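Local coordinates for protein putative hexose oxidase (Nonomuraea sp. ATCC 39727, PDB 5AWV) that binds FAD covalently and, as a glycopeptide hexose oxidase, probably oxidises a sugar of teicoplanin-type antibiotics with oxygen as the electron acceptor, at residues Val176-Ala181 with Arg241-Pro246; Asn121-Glu126 with Trp142-Pro147. All coordinates share one frame; numbering follows the deposited sequence.

In the fold
From the N terminus, strand 122-125 comes first, and interaction 2 closes the short, mostly helical excursion through helix 131-142, bringing 142-147 back over the strand. The chain then runs through helices 156-161 and 169-172, the first of which carries FAD-binding residues, to 176-181, where strand 179-187 begins, and interaction 1 closes a longer loop of 59 residues that returns at 241-246. The two loops follow one another in series, neither nesting nor crossing. Both start on the same antiparallel five-stranded sheet, and their centres lie about 6 Å apart. They join directly: Pro-244 O and Thr-145 N, 2.9 Å apart, probably form a hydrogen bond, and Leu-243 CD1 packs on Phe-123 CD2 at 3.4 Å.

Interaction 1: Val176-Ala181 with Arg241-Pro246; sequences VDYLYA and RLLPKP
A CH-pi contact between a proline and a tyrosine anchors the loop 241-246 against the lead-in to strand 179-187, in the FAD-binding domain of this flavoprotein. Tyr-178 is the last residue of a 3-10 segment, just before the chain enters the antiparallel sheet, and its CB points toward the loop. Pro-244 CD lies over one face of the phenol ring, 4.1 Å from the centroid and 28° off the normal. The next carbon of the pyrrolidine, Pro-244 CG, is displaced toward the hydroxyl end and comes within 3.6 Å of Tyr-178 CE1. The pyrrolidine therefore lies across the CD1-CE1-CZ side of the face, with CG also near OH.

Leu-243 packs at the base of the same side chain. Its CD2 methyl meets Tyr-178 CB at 3.9 Å and approaches the ring obliquely, so that consecutive residues of the loop pack on one tyrosine. The ring reaches both because Tyr-178 CG stands opposite the carbonyl carbon and next to the backbone N (chi1 -56°). The side chain of Leu-243 also touches Leu-138 of helix 131-142.

Tyrosine suits this buried place because it offers a broad apolar face while its hydroxyl is hydrogen-bonded to the carbonyl O of Phe-172, at the end of helix 169-172. Its backbone pairs with Arg-230, just past strand 223-229, and the two ties probably limit the movement of the ring. The side chain of Tyr-178 lies about 13 Å from the bound FAD, too far to touch it. Proline is equally apt, since its CD carbon is bonded directly to its own amide nitrogen and its hydrogens are somewhat polarised, which favours a pi face. The contact itself rests on dispersion and this weak electrostatic attraction, with no polar bond between the two segments.

Interaction 2: Asn121-Glu126 with Trp142-Pro147; sequences NAFLIE and WNVTIP
An edge-to-face aromatic pair joins strand 122-125 of the antiparallel five-stranded sheet to the chain leaving helix 131-142, within the FAD-binding domain. The T-shaped partners are Phe-123 and Trp-142, with ring planes at 73° and the phenyl centroid 4.9 Å from that of the six-membered ring of the indole. Phe-123 presents its edge and Trp-142 its face, so the C-H at CE1 of the phenyl ring is directed into the indole pi cloud, the electrostatically favourable sense for two aromatics meeting this way.

Phe-123 extends from the strand toward 142-147, with CG placed opposite the carbonyl carbon (chi1 -70°), which carries the ring up from the sheet. Its CZ atom, already 3.8 Å from Trp-142 CG, also meets the CG2 methyl of Val-144 at 4.1 Å. Valine, a small branched side chain, fits here beside the bulky indole and approaches the phenyl ring obliquely. Ile-125 and Ile-146 each point toward the other segment without touching it.

The chain can bring Trp-142 and Val-144 to the same ring because it turns at Asn-143, the first residue beyond the helix to leave helical geometry, with a positive phi of 51°. Asparagine tolerates that conformation better than most residues. The same phenyl ring touches Leu-138 of helix 131-142, so this one apolar side chain of the strand packs on both the helix and the chain that follows it. Trp-142 packs in addition on Pro-239 and on Ala-30 of the third subunit, so the pair lies close to an interface of the tetrameric assembly. The tightest approach is Phe-123 CE1 to Trp-142 CD2, 3.5 Å, with CE1 standing 3.4 Å above the centre of the indole.

Interaction 1: Val176-Ala181 with Arg241-Pro246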
loop_
_atom_site.group_PDB
_atom_site.type_symbol
_atom_site.label_atom_id
_atom_site.label_comp_id
_atom_site.label_asym_id
_atom_site.label_seq_id
_atom_site.Cartn_x
_atom_site.Cartn_y
_atom_site.Cartn_z
ATOM N N VAL A 176 -9.648 0.302 4.909
ATOM C CA VAL A 176 -9.828 0.707 6.315
ATOM C C VAL A 176 -11.233 0.572 6.804
ATOM O O VAL A 176 -11.416 0.561 8.004
ATOM C CB VAL A 176 -9.258 2.076 6.700
ATOM C CG1 VAL A 176 -7.784 2.068 6.447
ATOM C CG2 VAL A 176 -9.939 3.256 5.994
ATOM N N ASP A 177 -12.207 0.469 5.919
ATOM C CA ASP A 177 -13.586 0.318 6.313
ATOM C C ASP A 177 -13.845 -1.133 6.792
ATOM O O ASP A 177 -14.925 -1.438 7.358
ATOM C CB ASP A 177 -14.506 0.766 5.127
ATOM C CG ASP A 177 -14.299 2.277 4.772
ATOM O OD1 ASP A 177 -13.984 3.043 5.760
ATOM O OD2 ASP A 177 -14.416 2.663 3.556
ATOM N N TYR A 178 -12.845 -2.001 6.608
ATOM C CA TYR A 178 -12.828 -3.375 7.132
ATOM C C TYR A 178 -11.829 -3.578 8.290
ATOM O O TYR A 178 -11.653 -4.708 8.732
ATOM C CB TYR A 178 -12.599 -4.402 6.012
ATOM C CG TYR A 178 -13.658 -4.220 4.952
ATOM C CD1 TYR A 178 -14.904 -4.831 5.065
ATOM C CD2 TYR A 178 -13.493 -3.281 3.966
ATOM C CE1 TYR A 178 -15.889 -4.573 4.155
ATOM C CE2 TYR A 178 -14.499 -3.018 3.033
ATOM C CZ TYR A 178 -15.713 -3.615 3.155
ATOM O OH TYR A 178 -16.775 -3.398 2.267
ATOM N N LEU A 179 -11.177 -2.533 8.766
ATOM C CA LEU A 179 -10.160 -2.675 9.820
ATOM C C LEU A 179 -10.839 -2.801 11.176
ATOM O O LEU A 179 -11.402 -1.836 11.718
ATOM C CB LEU A 179 -9.155 -1.579 9.800
ATOM C CG LEU A 179 -8.059 -1.722 10.896
ATOM C CD1 LEU A 179 -7.144 -2.922 10.753
ATOM C CD2 LEU A 179 -7.256 -0.480 10.977
ATOM N N TYR A 180 -10.798 -4.001 11.723
ATOM C CA TYR A 180 -11.510 -4.274 13.009
ATOM C C TYR A 180 -10.573 -3.985 14.149
ATOM O O TYR A 180 -10.985 -3.402 15.165
ATOM C CB TYR A 180 -12.053 -5.735 13.043
ATOM C CG TYR A 180 -12.581 -6.113 14.379
ATOM C CD1 TYR A 180 -13.779 -5.571 14.822
ATOM C CD2 TYR A 180 -11.852 -6.978 15.248
ATOM C CE1 TYR A 180 -14.277 -5.879 16.120
ATOM C CE2 TYR A 180 -12.361 -7.306 16.506
ATOM C CZ TYR A 180 -13.568 -6.727 16.930
ATOM O OH TYR A 180 -14.131 -6.993 18.136
ATOM N N ALA A 181 -9.312 -4.367 13.996
ATOM C CA ALA A 181 -8.334 -4.196 15.069
ATOM C C ALA A 181 -6.938 -4.199 14.620
ATOM O O ALA A 181 -6.598 -4.792 13.587
ATOM C CB ALA A 181 -8.478 -5.302 16.131
ATOM N N ARG A 241 -18.540 -14.942 5.207
ATOM C CA ARG A 241 -19.333 -13.689 5.229
ATOM C C ARG A 241 -18.585 -12.499 5.872
ATOM O O ARG A 241 -19.086 -11.385 5.923
ATOM C CB ARG A 241 -20.712 -13.953 5.933
ATOM C CG ARG A 241 -21.669 -14.687 4.999
ATOM C CD ARG A 241 -22.889 -15.340 5.628
ATOM N NE ARG A 241 -23.766 -14.522 6.482
ATOM C CZ ARG A 241 -24.453 -13.427 6.122
ATOM N NH1 ARG A 241 -24.346 -12.905 4.906
ATOM N NH2 ARG A 241 -25.221 -12.810 7.026
ATOM N N LEU A 242 -17.374 -12.724 6.373
ATOM C CA LEU A 242 -16.739 -11.721 7.210
ATOM C C LEU A 242 -15.938 -10.718 6.397
ATOM O O LEU A 242 -15.540 -9.714 6.957
ATOM C CB LEU A 242 -15.821 -12.332 8.279
ATOM C CG LEU A 242 -16.623 -13.000 9.398
ATOM C CD1 LEU A 242 -15.650 -13.803 10.223
ATOM C CD2 LEU A 242 -17.361 -11.933 10.195
ATOM N N LEU A 243 -15.753 -10.954 5.091
ATOM C CA LEU A 243 -15.154 -9.937 4.167
ATOM C C LEU A 243 -15.915 -9.938 2.861
ATOM O O LEU A 243 -16.654 -10.889 2.607
ATOM C CB LEU A 243 -13.671 -10.220 3.896
ATOM C CG LEU A 243 -12.790 -9.777 5.051
ATOM C CD1 LEU A 243 -11.394 -10.290 4.852
ATOM C CD2 LEU A 243 -12.790 -8.280 5.369
ATOM N N PRO A 244 -15.755 -8.893 2.043
ATOM C CA PRO A 244 -16.465 -8.819 0.733
ATOM C C PRO A 244 -16.175 -10.011 -0.181
ATOM O O PRO A 244 -15.081 -10.556 -0.166
ATOM C CB PRO A 244 -15.882 -7.580 0.100
ATOM C CG PRO A 244 -15.521 -6.722 1.273
ATOM C CD PRO A 244 -15.015 -7.637 2.325
ATOM N N LYS A 245 -17.204 -10.468 -0.868
ATOM C CA LYS A 245 -17.072 -11.544 -1.782
ATOM C C LYS A 245 -16.650 -10.963 -3.125
ATOM O O LYS A 245 -17.343 -10.094 -3.607
ATOM C CB LYS A 245 -18.419 -12.246 -1.924
ATOM C CG LYS A 245 -18.378 -13.467 -2.882
ATOM C CD LYS A 245 -19.720 -14.232 -2.974
ATOM C CE LYS A 245 -20.435 -14.416 -1.608
ATOM N NZ LYS A 245 -20.548 -15.803 -1.015
ATOM N N PRO A 246 -15.491 -11.386 -3.695
ATOM C CA PRO A 246 -15.172 -10.780 -5.014
ATOM C C PRO A 246 -16.167 -11.223 -6.117
ATOM O O PRO A 246 -16.888 -12.222 -5.976
ATOM C CB PRO A 246 -13.748 -11.320 -5.318
ATOM C CG PRO A 246 -13.785 -12.680 -4.714
ATOM C CD PRO A 246 -14.594 -12.518 -3.414
#

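Interaction 2: Asn121-Glu126 with Trp142-Pro147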
loop_
_atom_site.group_PDB
_atom_site.type_symbol
_atom_site.label_atom_id
_atom_site.label_comp_id
_atom_site.label_asym_id
_atom_site.label_seq_id
_atom_site.Cartn_x
_atom_site.Cartn_y
_atom_site.Cartn_z
ATOM N N ASN A 121 -13.084 -13.148 15.762
ATOM C CA ASN A 121 -14.101 -13.360 14.716
ATOM C C ASN A 121 -13.767 -12.386 13.541
ATOM O O ASN A 121 -14.619 -11.645 13.040
ATOM C CB ASN A 121 -15.551 -13.188 15.246
ATOM C CG ASN A 121 -16.582 -13.628 14.278
ATOM O OD1 ASN A 121 -17.712 -13.073 14.205
ATOM N ND2 ASN A 121 -16.291 -14.659 13.581
ATOM N N ALA A 122 -12.530 -12.503 13.082
ATOM C CA ALA A 122 -11.997 -11.648 11.994
ATOM C C ALA A 122 -10.825 -12.367 11.379
ATOM O O ALA A 122 -10.267 -13.257 11.972
ATOM C CB ALA A 122 -11.519 -10.312 12.565
ATOM N N PHE A 123 -10.433 -11.904 10.201
ATOM C CA PHE A 123 -9.204 -12.339 9.547
ATOM C C PHE A 123 -7.991 -11.625 10.014
ATOM O O PHE A 123 -7.910 -10.417 9.966
ATOM C CB PHE A 123 -9.350 -12.171 8.046
ATOM C CG PHE A 123 -10.299 -13.109 7.451
ATOM C CD1 PHE A 123 -9.907 -14.379 7.118
ATOM C CD2 PHE A 123 -11.591 -12.752 7.250
ATOM C CE1 PHE A 123 -10.785 -15.242 6.538
ATOM C CE2 PHE A 123 -12.447 -13.610 6.709
ATOM C CZ PHE A 123 -12.073 -14.855 6.326
ATOM N N LEU A 124 -7.043 -12.366 10.518
ATOM C CA LEU A 124 -5.740 -11.899 10.930
ATOM C C LEU A 124 -4.871 -11.869 9.647
ATOM O O LEU A 124 -4.748 -12.925 8.906
ATOM C CB LEU A 124 -5.143 -12.919 11.914
ATOM C CG LEU A 124 -3.893 -12.555 12.704
ATOM C CD1 LEU A 124 -3.400 -13.601 13.699
ATOM C CD2 LEU A 124 -2.717 -12.322 11.867
ATOM N N ILE A 125 -4.287 -10.709 9.364
ATOM C CA ILE A 125 -3.331 -10.522 8.232
ATOM C C ILE A 125 -2.150 -9.813 8.789
ATOM O O ILE A 125 -2.225 -8.668 9.326
ATOM C CB ILE A 125 -3.955 -9.719 7.102
ATOM C CG1 ILE A 125 -5.274 -10.389 6.667
ATOM C CG2 ILE A 125 -3.059 -9.672 5.884
ATOM C CD1 ILE A 125 -5.984 -9.685 5.561
ATOM N N GLU A 126 -1.012 -10.479 8.691
ATOM C CA GLU A 126 0.249 -9.930 9.146
ATOM C C GLU A 126 0.892 -9.007 8.114
ATOM O O GLU A 126 0.609 -9.167 6.936
ATOM C CB GLU A 126 1.211 -11.061 9.600
ATOM C CG GLU A 126 0.840 -11.544 10.971
ATOM C CD GLU A 126 1.747 -12.614 11.534
ATOM O OE1 GLU A 126 2.463 -13.269 10.778
ATOM O OE2 GLU A 126 1.701 -12.804 12.771
ATOM N N TRP A 142 -11.630 -18.837 1.518
ATOM C CA TRP A 142 -12.975 -18.406 1.973
ATOM C C TRP A 142 -13.822 -17.668 0.901
ATOM O O TRP A 142 -14.927 -17.262 1.186
ATOM C CB TRP A 142 -12.831 -17.495 3.204
ATOM C CG TRP A 142 -12.095 -18.134 4.334
ATOM C CD1 TRP A 142 -12.630 -18.926 5.309
ATOM C CD2 TRP A 142 -10.688 -18.103 4.580
ATOM N NE1 TRP A 142 -11.647 -19.375 6.119
ATOM C CE2 TRP A 142 -10.454 -18.860 5.719
ATOM C CE3 TRP A 142 -9.608 -17.463 3.966
ATOM C CZ2 TRP A 142 -9.203 -19.026 6.234
ATOM C CZ3 TRP A 142 -8.401 -17.604 4.462
ATOM C CH2 TRP A 142 -8.175 -18.400 5.592
ATOM N N ASN A 143 -13.321 -17.551 -0.328
ATOM C CA ASN A 143 -13.966 -16.760 -1.368
ATOM C C ASN A 143 -14.301 -15.337 -0.905
ATOM O O ASN A 143 -15.454 -14.880 -1.046
ATOM C CB ASN A 143 -15.229 -17.500 -1.790
ATOM C CG ASN A 143 -15.870 -16.930 -2.967
ATOM O OD1 ASN A 143 -15.264 -16.224 -3.799
ATOM N ND2 ASN A 143 -17.165 -17.213 -3.074
ATOM N N VAL A 144 -13.310 -14.694 -0.294
ATOM C CA VAL A 144 -13.418 -13.295 0.152
ATOM C C VAL A 144 -12.251 -12.512 -0.432
ATOM O O VAL A 144 -11.372 -13.079 -1.077
ATOM C CB VAL A 144 -13.566 -13.114 1.647
ATOM C CG1 VAL A 144 -14.835 -13.822 2.167
ATOM C CG2 VAL A 144 -12.323 -13.575 2.454
ATOM N N THR A 145 -12.273 -11.208 -0.225
ATOM C CA THR A 145 -11.210 -10.327 -0.582
ATOM C C THR A 145 -11.223 -9.076 0.277
ATOM O O THR A 145 -12.121 -8.868 1.100
ATOM C CB THR A 145 -11.332 -9.979 -2.084
ATOM O OG1 THR A 145 -10.070 -9.531 -2.587
ATOM C CG2 THR A 145 -12.505 -8.957 -2.379
ATOM N N ILE A 146 -10.213 -8.217 0.090
ATOM C CA ILE A 146 -10.335 -6.853 0.583
ATOM C C ILE A 146 -10.156 -5.868 -0.572
ATOM O O ILE A 146 -9.410 -6.182 -1.506
ATOM C CB ILE A 146 -9.355 -6.542 1.739
ATOM C CG1 ILE A 146 -7.866 -6.639 1.257
ATOM C CG2 ILE A 146 -9.646 -7.409 2.964
ATOM C CD1 ILE A 146 -6.822 -6.263 2.308
ATOM N N PRO A 147 -10.746 -4.655 -0.481
ATOM C CA PRO A 147 -10.721 -3.735 -1.601
ATOM C C PRO A 147 -9.477 -2.858 -1.616
ATOM O O PRO A 147 -9.529 -1.636 -1.412
ATOM C CB PRO A 147 -11.984 -2.934 -1.383
ATOM C CG PRO A 147 -12.102 -2.872 0.100
ATOM C CD PRO A 147 -11.730 -4.216 0.533
#